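Local atomic coordinates of 3'-5'-exonuclease (Saccharomyces cerevisiae, PDB entry 3E2V), a protein that probably acts as a magnesium-dependent TatD-type nuclease, incising double-stranded DNA as an endonuclease and removing DNA from the 3' to the 5' end. Residues A[41-46]-A[357-362]; A[179-184]-A[212-217]; A[221-226]-A[240-245]. All blocks are in the same frame, centred on the assembly; numbering follows the deposited sequence.

Contact 1. Residues A[41-46]-A[357-362]; sequences VKLLER and NEPCNM
Glu358, Pro359 and Cys360 lie against Leu43 and Arg46 where two distant parts of the TatD-type TIM barrel meet: helix 40-49, the crossover between the parallel strands 14-16 and 52-57, and the loop that leads into helix 362-373. Within that loop Asn357 donates from ND2 to the carbonyl oxygen of Trp306. Glu358 follows, and its extended side chain is gripped side-on by Arg46. The bond from Arg46 NE to Glu358 OE1, 2.7 Å long and nearly straight at 176°, lies in the guanidinium plane and uses the syn lone pair of the oxygen. Arg46 NH2 reaches Glu358 OE2 at 2.9 Å on a more bent path, tilted from the guanidinium plane; the two planar groups stand 42° apart. A bend at chi3 (-73°) brings NE of Arg46 round to the acid, while Lys42 O and Leu43 CA lie over one face of the guanidinium, toward its rim. Both charges have second partners, Asp39 for Arg46 NH2 and Arg356 for Glu358 OE2, which probably helps to balance this buried cluster. Leu43 slides past Glu358 in the opposite direction, with its CD1 3.6 Å from CD of the acid. CD2 of Leu43 meets CG of Pro359, also at 3.6 Å, and the two side chains cross at about a right angle; Pro359 also touches Asp16 of strand 14-16. Cys360 sets CB against the carbonyl oxygen of Arg46. The backbone N of Cys360 donates at 3.1 Å to a water, which in turn donates at 2.8 Å to Leu43 O and at 2.8 Å to Glu358 OE1. Asn361 turns back within the loop, its ND2 donating at 2.8 Å to Asn357 OD1, nearly in line with the acceptor's C=O bond.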
loop_
_atom_site.group_PDB
_atom_site.type_symbol
_atom_site.label_atom_id
_atom_site.label_comp_id
_atom_site.label_asym_id
_atom_site.label_seq_id
_atom_site.Cartn_x
_atom_site.Cartn_y
_atom_site.Cartn_z
ATOM N N VAL A 41 -13.498 -5.399 13.479
ATOM C CA VAL A 41 -14.476 -6.328 12.904
ATOM C C VAL A 41 -15.712 -5.556 12.404
ATOM O O VAL A 41 -16.143 -5.757 11.267
ATOM C CB VAL A 41 -14.800 -7.535 13.839
ATOM C CG1 VAL A 41 -15.967 -8.332 13.298
ATOM C CG2 VAL A 41 -13.577 -8.433 13.966
ATOM N N LYS A 42 -16.229 -4.622 13.203
ATOM C CA LYS A 42 -17.332 -3.753 12.742
ATOM C C LYS A 42 -16.930 -2.877 11.548
ATOM O O LYS A 42 -17.735 -2.635 10.633
ATOM C CB LYS A 42 -17.884 -2.884 13.881
ATOM C CG LYS A 42 -18.792 -3.675 14.806
ATOM C CD LYS A 42 -19.154 -2.858 16.026
ATOM C CE LYS A 42 -19.851 -3.709 17.079
ATOM N NZ LYS A 42 -21.322 -3.670 16.909
ATOM N N LEU A 43 -15.682 -2.427 11.553
ATOM C CA LEU A 43 -15.126 -1.719 10.426
ATOM C C LEU A 43 -15.232 -2.558 9.151
ATOM O O LEU A 43 -15.594 -2.045 8.083
ATOM C CB LEU A 43 -13.660 -1.382 10.700
ATOM C CG LEU A 43 -12.929 -0.667 9.577
ATOM C CD1 LEU A 43 -12.252 0.579 10.086
ATOM C CD2 LEU A 43 -11.978 -1.613 8.866
ATOM N N LEU A 44 -14.896 -3.839 9.257
ATOM C CA LEU A 44 -14.954 -4.719 8.096
ATOM C C LEU A 44 -16.394 -4.971 7.670
ATOM O O LEU A 44 -16.664 -5.062 6.473
ATOM C CB LEU A 44 -14.177 -6.016 8.361
ATOM C CG LEU A 44 -12.657 -5.819 8.529
ATOM C CD1 LEU A 44 -11.991 -7.046 9.158
ATOM C CD2 LEU A 44 -11.950 -5.438 7.212
ATOM N N GLU A 45 -17.300 -5.062 8.635
ATOM C CA GLU A 45 -18.735 -5.163 8.344
ATOM C C GLU A 45 -19.250 -3.934 7.586
ATOM O O GLU A 45 -20.026 -4.067 6.625
ATOM C CB GLU A 45 -19.527 -5.417 9.639
ATOM C CG GLU A 45 -19.196 -6.777 10.245
ATOM C CD GLU A 45 -19.786 -7.032 11.631
ATOM O OE1 GLU A 45 -20.354 -6.107 12.248
ATOM O OE2 GLU A 45 -19.673 -8.192 12.089
ATOM N N ARG A 46 -18.816 -2.739 7.989
ATOM C CA ARG A 46 -19.183 -1.504 7.279
ATOM C C ARG A 46 -18.672 -1.544 5.839
ATOM O O ARG A 46 -19.397 -1.182 4.901
ATOM C CB ARG A 46 -18.645 -0.257 7.979
ATOM C CG ARG A 46 -19.347 0.046 9.287
ATOM C CD ARG A 46 -18.930 1.378 9.834
ATOM N NE ARG A 46 -17.570 1.436 10.395
ATOM C CZ ARG A 46 -17.249 1.044 11.626
ATOM N NH1 ARG A 46 -18.156 0.458 12.417
ATOM N NH2 ARG A 46 -15.998 1.189 12.051
ATOM N N ASN A 357 -10.407 7.662 8.521
ATOM C CA ASN A 357 -10.918 7.103 7.270
ATOM C C ASN A 357 -11.083 5.584 7.367
ATOM O O ASN A 357 -10.476 4.940 8.230
ATOM C CB ASN A 357 -10.018 7.513 6.101
ATOM C CG ASN A 357 -10.700 7.361 4.762
ATOM O OD1 ASN A 357 -11.934 7.279 4.674
ATOM N ND2 ASN A 357 -9.895 7.297 3.708
ATOM N N GLU A 358 -11.930 5.014 6.505
ATOM C CA GLU A 358 -12.202 3.585 6.526
ATOM C C GLU A 358 -12.287 2.996 5.127
ATOM O O GLU A 358 -12.586 3.727 4.172
ATOM C CB GLU A 358 -13.521 3.290 7.244
ATOM C CG GLU A 358 -13.573 3.756 8.690
ATOM C CD GLU A 358 -14.719 3.123 9.471
ATOM O OE1 GLU A 358 -15.499 2.352 8.879
ATOM O OE2 GLU A 358 -14.858 3.424 10.681
ATOM N N PRO A 359 -12.066 1.675 5.006
ATOM C CA PRO A 359 -12.223 1.033 3.685
ATOM C C PRO A 359 -13.638 1.148 3.095
ATOM O O PRO A 359 -13.793 1.057 1.863
ATOM C CB PRO A 359 -11.837 -0.436 3.949
ATOM C CG PRO A 359 -11.986 -0.615 5.443
ATOM C CD PRO A 359 -11.616 0.720 6.044
ATOM N N CYS A 360 -14.664 1.366 3.920
ATOM C CA CYS A 360 -16.005 1.540 3.351
ATOM C C CYS A 360 -16.123 2.792 2.501
ATOM O O CYS A 360 -17.156 3.007 1.840
ATOM C CB CYS A 360 -17.110 1.552 4.417
ATOM S SG CYS A 360 -17.071 2.941 5.579
ATOM N N ASN A 361 -15.085 3.619 2.504
ATOM C CA ASN A 361 -15.073 4.829 1.695
ATOM C C ASN A 361 -14.449 4.646 0.312
ATOM O O ASN A 361 -14.233 5.616 -0.412
ATOM C CB ASN A 361 -14.429 5.982 2.469
ATOM C CG ASN A 361 -15.327 6.480 3.589
ATOM O OD1 ASN A 361 -16.521 6.185 3.608
ATOM N ND2 ASN A 361 -14.755 7.193 4.540
ATOM N N MET A 362 -14.212 3.397 -0.070
ATOM C CA MET A 362 -13.804 3.084 -1.449
ATOM C C MET A 362 -14.736 3.719 -2.477
ATOM O O MET A 362 -14.291 4.273 -3.486
ATOM C CB MET A 362 -13.755 1.568 -1.643
ATOM C CG MET A 362 -12.446 0.960 -1.127
ATOM S SD MET A 362 -10.897 1.409 -2.076
ATOM C CE MET A 362 -11.162 0.312 -3.527
HETATM O O HOH W 1 -15.187 0.471 6.838
#

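Contact 2. Residues A[179-184]-A[212-217]; sequences VFFEEQ and QILERF
Two outer helices of the TIM barrel, 174-187 and 207-219, pack here through Phe181 and Glu182 on the first and Ile213, Leu214, Arg216 and Phe217 on the second. Over these short segments their axes approach to 10.7 Å and run in nearly the same direction, crossing at -21°. A chi1 of 177° sets CG of Phe181 anti to the backbone N, and the ring beyond it meets Ile213 and Leu214. Along one side of that ring, CD2 of Phe181 lies 3.9 Å from CD1 of Ile213, and CE2 is near CG2 of the same isoleucine. At the tip, CZ of Phe181 comes to 4.0 Å from CD2 of Leu214, with the two side chains at about a right angle. Phe181 also touches Ile162 and Leu164 of strand 156-165. This is the layering of an alpha/beta barrel: the helices flank strand 199-204 in sequence, and their apolar sides close over the parallel strands. Glu182 lies towards the more exposed margin and reaches across with an extended chain. CG of Glu182 rests at the edge of the Phe217 ring, in its plane, 4.0 Å from CE2, and the carboxylate stands almost perpendicular to that ring. Beyond it, OE1 forms a salt bridge with NH2 of Arg216 near the guanidinium plane, although the modelled separation is too short for its exact length to be trusted. An alanine in place of Glu182 would probably leave the Arg216 guanidinium without this acidic mate and the CE2 edge of Phe217 without its methylene cover. The backbone O of Glu182 approaches the same ring, 3.8 Å from CZ of Phe217.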
loop_
_atom_site.group_PDB
_atom_site.type_symbol
_atom_site.label_atom_id
_atom_site.label_comp_id
_atom_site.label_asym_id
_atom_site.label_seq_id
_atom_site.Cartn_x
_atom_site.Cartn_y
_atom_site.Cartn_z
ATOM N N VAL A 179 19.823 1.766 -0.609
ATOM C CA VAL A 179 20.451 0.445 -0.482
ATOM C C VAL A 179 19.435 -0.650 -0.129
ATOM O O VAL A 179 19.432 -1.722 -0.744
ATOM C CB VAL A 179 21.607 0.441 0.536
ATOM C CG1 VAL A 179 22.149 -0.965 0.706
ATOM C CG2 VAL A 179 22.721 1.352 0.056
ATOM N N PHE A 180 18.577 -0.384 0.853
ATOM C CA PHE A 180 17.653 -1.421 1.314
ATOM C C PHE A 180 16.392 -1.575 0.470
ATOM O O PHE A 180 15.782 -2.629 0.487
ATOM C CB PHE A 180 17.435 -1.316 2.826
ATOM C CG PHE A 180 18.652 -1.719 3.588
ATOM C CD1 PHE A 180 19.012 -3.063 3.646
ATOM C CD2 PHE A 180 19.505 -0.763 4.131
ATOM C CE1 PHE A 180 20.192 -3.461 4.303
ATOM C CE2 PHE A 180 20.693 -1.145 4.775
ATOM C CZ PHE A 180 21.038 -2.480 4.851
ATOM N N PHE A 181 16.038 -0.548 -0.302
ATOM C CA PHE A 181 15.047 -0.755 -1.374
ATOM C C PHE A 181 15.621 -1.773 -2.369
ATOM O O PHE A 181 14.966 -2.770 -2.720
ATOM C CB PHE A 181 14.731 0.587 -2.041
ATOM C CG PHE A 181 13.777 0.520 -3.216
ATOM C CD1 PHE A 181 12.723 -0.407 -3.274
ATOM C CD2 PHE A 181 13.887 1.463 -4.222
ATOM C CE1 PHE A 181 11.841 -0.405 -4.367
ATOM C CE2 PHE A 181 13.020 1.486 -5.301
ATOM C CZ PHE A 181 11.991 0.564 -5.385
ATOM N N GLU A 182 16.851 -1.525 -2.816
ATOM C CA GLU A 182 17.452 -2.399 -3.806
ATOM C C GLU A 182 17.685 -3.821 -3.296
ATOM O O GLU A 182 17.407 -4.775 -4.017
ATOM C CB GLU A 182 18.751 -1.800 -4.349
ATOM C CG GLU A 182 19.419 -2.704 -5.385
ATOM C CD GLU A 182 20.497 -1.997 -6.171
ATOM O OE1 GLU A 182 20.483 -0.751 -6.250
ATOM O OE2 GLU A 182 21.363 -2.710 -6.715
ATOM N N GLU A 183 18.151 -3.980 -2.057
ATOM C CA GLU A 183 18.360 -5.332 -1.528
ATOM C C GLU A 183 17.038 -6.106 -1.409
ATOM O O GLU A 183 16.986 -7.314 -1.666
ATOM C CB GLU A 183 19.109 -5.325 -0.179
ATOM C CG GLU A 183 20.550 -4.818 -0.293
ATOM C CD GLU A 183 21.393 -5.623 -1.302
ATOM O OE1 GLU A 183 21.442 -6.880 -1.204
ATOM O OE2 GLU A 183 22.009 -4.994 -2.198
ATOM N N GLN A 184 15.967 -5.406 -1.033
ATOM C CA GLN A 184 14.652 -6.051 -1.015
ATOM C C GLN A 184 14.149 -6.405 -2.404
ATOM O O GLN A 184 13.510 -7.439 -2.592
ATOM C CB GLN A 184 13.642 -5.188 -0.245
ATOM C CG GLN A 184 13.928 -5.185 1.267
ATOM C CD GLN A 184 12.916 -4.352 2.021
ATOM O OE1 GLN A 184 11.903 -4.878 2.483
ATOM N NE2 GLN A 184 13.152 -3.036 2.098
ATOM N N GLN A 212 15.317 5.105 -11.547
ATOM C CA GLN A 212 16.673 4.650 -11.816
ATOM C C GLN A 212 16.912 3.242 -11.244
ATOM O O GLN A 212 17.484 2.379 -11.913
ATOM C CB GLN A 212 17.682 5.646 -11.244
ATOM C CG GLN A 212 19.123 5.308 -11.591
ATOM C CD GLN A 212 20.115 6.293 -11.007
ATOM O OE1 GLN A 212 21.049 6.717 -11.689
ATOM N NE2 GLN A 212 19.935 6.646 -9.737
ATOM N N ILE A 213 16.480 3.006 -10.005
ATOM C CA ILE A 213 16.677 1.691 -9.399
ATOM C C ILE A 213 15.816 0.643 -10.101
ATOM O O ILE A 213 16.303 -0.436 -10.485
ATOM C CB ILE A 213 16.371 1.747 -7.899
ATOM C CG1 ILE A 213 17.500 2.494 -7.190
ATOM C CG2 ILE A 213 16.261 0.344 -7.311
ATOM C CD1 ILE A 213 17.170 2.982 -5.787
ATOM N N LEU A 214 14.535 0.944 -10.288
ATOM C CA LEU A 214 13.658 -0.032 -10.921
ATOM C C LEU A 214 14.043 -0.370 -12.355
ATOM O O LEU A 214 13.870 -1.522 -12.788
ATOM C CB LEU A 214 12.193 0.429 -10.860
ATOM C CG LEU A 214 11.604 0.400 -9.450
ATOM C CD1 LEU A 214 10.275 1.144 -9.431
ATOM C CD2 LEU A 214 11.398 -1.032 -8.984
ATOM N N GLU A 215 14.545 0.619 -13.090
ATOM C CA GLU A 215 14.924 0.383 -14.487
ATOM C C GLU A 215 15.984 -0.703 -14.599
ATOM O O GLU A 215 15.959 -1.494 -15.568
ATOM C CB GLU A 215 15.401 1.670 -15.153
ATOM C CG GLU A 215 15.611 1.547 -16.649
ATOM C CD GLU A 215 17.040 1.153 -17.015
ATOM O OE1 GLU A 215 17.899 1.033 -16.111
ATOM O OE2 GLU A 215 17.305 0.970 -18.227
ATOM N N ARG A 216 16.909 -0.749 -13.634
ATOM C CA ARG A 216 17.936 -1.798 -13.665
ATOM C C ARG A 216 17.339 -3.199 -13.545
ATOM O O ARG A 216 17.825 -4.145 -14.166
ATOM C CB ARG A 216 19.008 -1.571 -12.598
ATOM C CG ARG A 216 19.870 -0.371 -12.915
ATOM C CD ARG A 216 21.182 -0.398 -12.142
ATOM N NE ARG A 216 20.984 -0.611 -10.713
ATOM C CZ ARG A 216 20.774 0.360 -9.822
ATOM N NH1 ARG A 216 20.757 1.641 -10.188
ATOM N NH2 ARG A 216 20.590 0.050 -8.556
ATOM N N PHE A 217 16.272 -3.337 -12.752
ATOM C CA PHE A 217 15.580 -4.613 -12.638
ATOM C C PHE A 217 14.651 -4.892 -13.833
ATOM O O PHE A 217 14.426 -6.043 -14.183
ATOM C CB PHE A 217 14.762 -4.630 -11.344
ATOM C CG PHE A 217 15.597 -4.765 -10.094
ATOM C CD1 PHE A 217 15.819 -6.025 -9.515
ATOM C CD2 PHE A 217 16.187 -3.646 -9.501
ATOM C CE1 PHE A 217 16.605 -6.153 -8.360
ATOM C CE2 PHE A 217 16.955 -3.770 -8.333
ATOM C CZ PHE A 217 17.174 -5.022 -7.774
#

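Contact 3. Residues A[221-226]-A[240-245]; sequences FTDEKD and GFYKFH
Phe221, Thr222 and Asp223 run antiparallel to Tyr242, Phe241 and Gly240, making a short two-stranded beta sheet that follows helix 207-219 and stands apart from the parallel barrel strands. Phe221 and Tyr242 form a hydrogen-bonded pair: Phe221 N donates to Tyr242 O at 3.0 Å, and Tyr242 N returns the bond to Phe221 O at 2.8 Å. Beyond the non-hydrogen-bonded pair of Thr222 and Phe241, Asp223 N donates to Gly240 O, also at 2.8 Å. Gly240 has backbone angles that call for glycine, and a CB there would also press on Asp223 O. On the face of Thr222 and Phe241, the threonine OG1 meets the phenylalanine ring at its edge, beside CD1.

On the other face the side chain of Tyr242 carries the contact. CB of Tyr242 packs 3.7 Å from CE2 of Phe221. A chi1 of -71° sets CG of Tyr242 anti to the carbonyl carbon. The ring planes of Phe221 and Tyr242 are only 26° apart, but the rings are slid so far, 5.7 Å between centroids, that they barely overlap. Further along, CD2 lies near Phe221 CZ and Asp223 CB, and CE2 of Tyr242 comes to 3.8 Å from Asp223 CB, which sits at the ring edge. At the tip, OH of Tyr242 is 2.7 Å from a water that donates to Asp223 OD2 at 2.6 Å and, weakly, to Asp226 OD1. Asp223 OD2 also has a salt bridge to Lys186 of helix 174-187, while OD1 accepts from Asp226 N in an Asx motif. One carboxylate thus accepts from the turn that follows strand 221-222, meets a lysine charge and reaches the tyrosine through water, so the polar end of Tyr242 is likely to be held in place although its ring barely overlaps that of Phe221.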
loop_
_atom_site.group_PDB
_atom_site.type_symbol
_atom_site.label_atom_id
_atom_site.label_comp_id
_atom_site.label_asym_id
_atom_site.label_seq_id
_atom_site.Cartn_x
_atom_site.Cartn_y
_atom_site.Cartn_z
ATOM N N PHE A 221 20.237 -6.724 -14.542
ATOM C CA PHE A 221 21.638 -6.407 -14.219
ATOM C C PHE A 221 22.250 -7.538 -13.420
ATOM O O PHE A 221 21.542 -8.339 -12.819
ATOM C CB PHE A 221 21.760 -5.093 -13.439
ATOM C CG PHE A 221 21.302 -5.199 -12.012
ATOM C CD1 PHE A 221 22.211 -5.332 -10.970
ATOM C CD2 PHE A 221 19.942 -5.192 -11.724
ATOM C CE1 PHE A 221 21.758 -5.439 -9.647
ATOM C CE2 PHE A 221 19.485 -5.305 -10.427
ATOM C CZ PHE A 221 20.386 -5.417 -9.386
ATOM N N THR A 222 23.581 -7.571 -13.401
ATOM C CA THR A 222 24.323 -8.611 -12.713
ATOM C C THR A 222 25.016 -8.036 -11.485
ATOM O O THR A 222 25.701 -7.019 -11.573
ATOM C CB THR A 222 25.343 -9.272 -13.675
ATOM O OG1 THR A 222 24.630 -9.822 -14.785
ATOM C CG2 THR A 222 26.105 -10.403 -12.976
ATOM N N ASP A 223 24.794 -8.688 -10.342
ATOM C CA ASP A 223 25.370 -8.261 -9.070
ATOM C C ASP A 223 26.532 -9.190 -8.727
ATOM O O ASP A 223 26.347 -10.198 -8.049
ATOM C CB ASP A 223 24.304 -8.311 -7.973
ATOM C CG ASP A 223 24.839 -7.897 -6.608
ATOM O OD1 ASP A 223 25.917 -7.283 -6.512
ATOM O OD2 ASP A 223 24.165 -8.206 -5.608
ATOM N N GLU A 224 27.720 -8.819 -9.192
ATOM C CA GLU A 224 28.931 -9.582 -8.942
ATOM C C GLU A 224 29.320 -9.521 -7.464
ATOM O O GLU A 224 29.571 -10.561 -6.852
ATOM C CB GLU A 224 30.085 -9.062 -9.814
ATOM N N LYS A 225 29.330 -8.312 -6.897
ATOM C CA LYS A 225 29.820 -8.098 -5.526
ATOM C C LYS A 225 28.964 -8.730 -4.429
ATOM O O LYS A 225 29.498 -9.263 -3.457
ATOM C CB LYS A 225 30.047 -6.607 -5.238
ATOM C CG LYS A 225 28.801 -5.743 -5.345
ATOM C CD LYS A 225 29.087 -4.272 -5.069
ATOM C CE LYS A 225 27.791 -3.476 -5.064
ATOM N NZ LYS A 225 28.034 -2.012 -4.904
ATOM N N ASP A 226 27.641 -8.675 -4.572
ATOM C CA ASP A 226 26.733 -9.275 -3.578
ATOM C C ASP A 226 27.154 -8.959 -2.131
ATOM O O ASP A 226 27.358 -9.868 -1.316
ATOM C CB ASP A 226 26.604 -10.786 -3.813
ATOM C CG ASP A 226 25.461 -11.423 -3.014
ATOM O OD1 ASP A 226 24.525 -10.702 -2.568
ATOM O OD2 ASP A 226 25.492 -12.657 -2.849
ATOM N N GLY A 240 23.986 -14.278 -10.585
ATOM C CA GLY A 240 23.889 -12.924 -10.047
ATOM C C GLY A 240 23.033 -11.984 -10.887
ATOM O O GLY A 240 23.021 -10.771 -10.644
ATOM N N PHE A 241 22.372 -12.541 -11.906
ATOM C CA PHE A 241 21.539 -11.755 -12.821
ATOM C C PHE A 241 20.129 -11.581 -12.257
ATOM O O PHE A 241 19.389 -12.555 -12.060
ATOM C CB PHE A 241 21.488 -12.415 -14.205
ATOM C CG PHE A 241 20.723 -11.625 -15.237
ATOM C CD1 PHE A 241 21.206 -10.427 -15.718
ATOM C CD2 PHE A 241 19.536 -12.120 -15.749
ATOM C CE1 PHE A 241 20.513 -9.701 -16.692
ATOM C CE2 PHE A 241 18.829 -11.403 -16.718
ATOM C CZ PHE A 241 19.323 -10.192 -17.188
ATOM N N TYR A 242 19.788 -10.321 -12.008
ATOM C CA TYR A 242 18.478 -9.917 -11.491
ATOM C C TYR A 242 17.664 -9.248 -12.595
ATOM O O TYR A 242 18.097 -8.241 -13.153
ATOM C CB TYR A 242 18.649 -8.927 -10.347
ATOM C CG TYR A 242 19.189 -9.566 -9.087
ATOM C CD1 TYR A 242 18.331 -10.209 -8.201
ATOM C CD2 TYR A 242 20.552 -9.550 -8.801
ATOM C CE1 TYR A 242 18.803 -10.810 -7.050
ATOM C CE2 TYR A 242 21.040 -10.149 -7.650
ATOM C CZ TYR A 242 20.155 -10.773 -6.778
ATOM O OH TYR A 242 20.618 -11.365 -5.629
ATOM N N LYS A 243 16.478 -9.787 -12.878
ATOM C CA LYS A 243 15.555 -9.149 -13.818
ATOM C C LYS A 243 14.126 -9.496 -13.441
ATOM O O LYS A 243 13.827 -10.662 -13.200
ATOM C CB LYS A 243 15.832 -9.591 -15.282
ATOM C CG LYS A 243 15.008 -8.828 -16.301
ATOM C CD LYS A 243 15.255 -9.320 -17.724
ATOM C CE LYS A 243 14.485 -8.428 -18.700
ATOM N NZ LYS A 243 14.558 -8.949 -20.110
ATOM N N PHE A 244 13.239 -8.505 -13.413
ATOM C CA PHE A 244 11.839 -8.809 -13.152
ATOM C C PHE A 244 11.266 -9.755 -14.209
ATOM O O PHE A 244 11.519 -9.617 -15.413
ATOM C CB PHE A 244 10.980 -7.553 -13.162
ATOM C CG PHE A 244 11.248 -6.575 -12.047
ATOM C CD1 PHE A 244 11.662 -6.973 -10.769
ATOM C CD2 PHE A 244 10.987 -5.236 -12.270
ATOM C CE1 PHE A 244 11.869 -6.013 -9.744
ATOM C CE2 PHE A 244 11.181 -4.282 -11.254
ATOM C CZ PHE A 244 11.611 -4.677 -9.986
ATOM N N HIS A 245 10.458 -10.704 -13.745
ATOM C CA HIS A 245 9.668 -11.518 -14.649
ATOM C C HIS A 245 8.840 -10.626 -15.582
ATOM O O HIS A 245 8.339 -9.590 -15.142
ATOM C CB HIS A 245 8.730 -12.398 -13.825
ATOM C CG HIS A 245 8.063 -13.475 -14.620
ATOM N ND1 HIS A 245 6.936 -13.250 -15.376
ATOM C CD2 HIS A 245 8.361 -14.789 -14.772
ATOM C CE1 HIS A 245 6.573 -14.372 -15.974
ATOM N NE2 HIS A 245 7.420 -15.321 -15.623
HETATM O O HOH W 2 23.058 -10.490 -4.944
#

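Overall arrangement
Contacts 2 and 3 are neighbours, with centres 10 Å apart, whereas contact 1 lies on the opposite side of the chain's centre, about 34 and 42 Å away between centres. Helix 207-219 runs almost directly into strand 221-222, and a probable hydrogen bond from Phe244 N to Phe217 O, 2.8 Å, joins contact 3 to contact 2. Contacts 1 and 2 are buried and both involve barrel helices, but the first centres on charge and an ordered water, the second mainly on apolar side chains with a charged pair at its margin. Contact 3, farthest from the chain's centre and partly exposed, depends instead on strand pairing and aromatic rings.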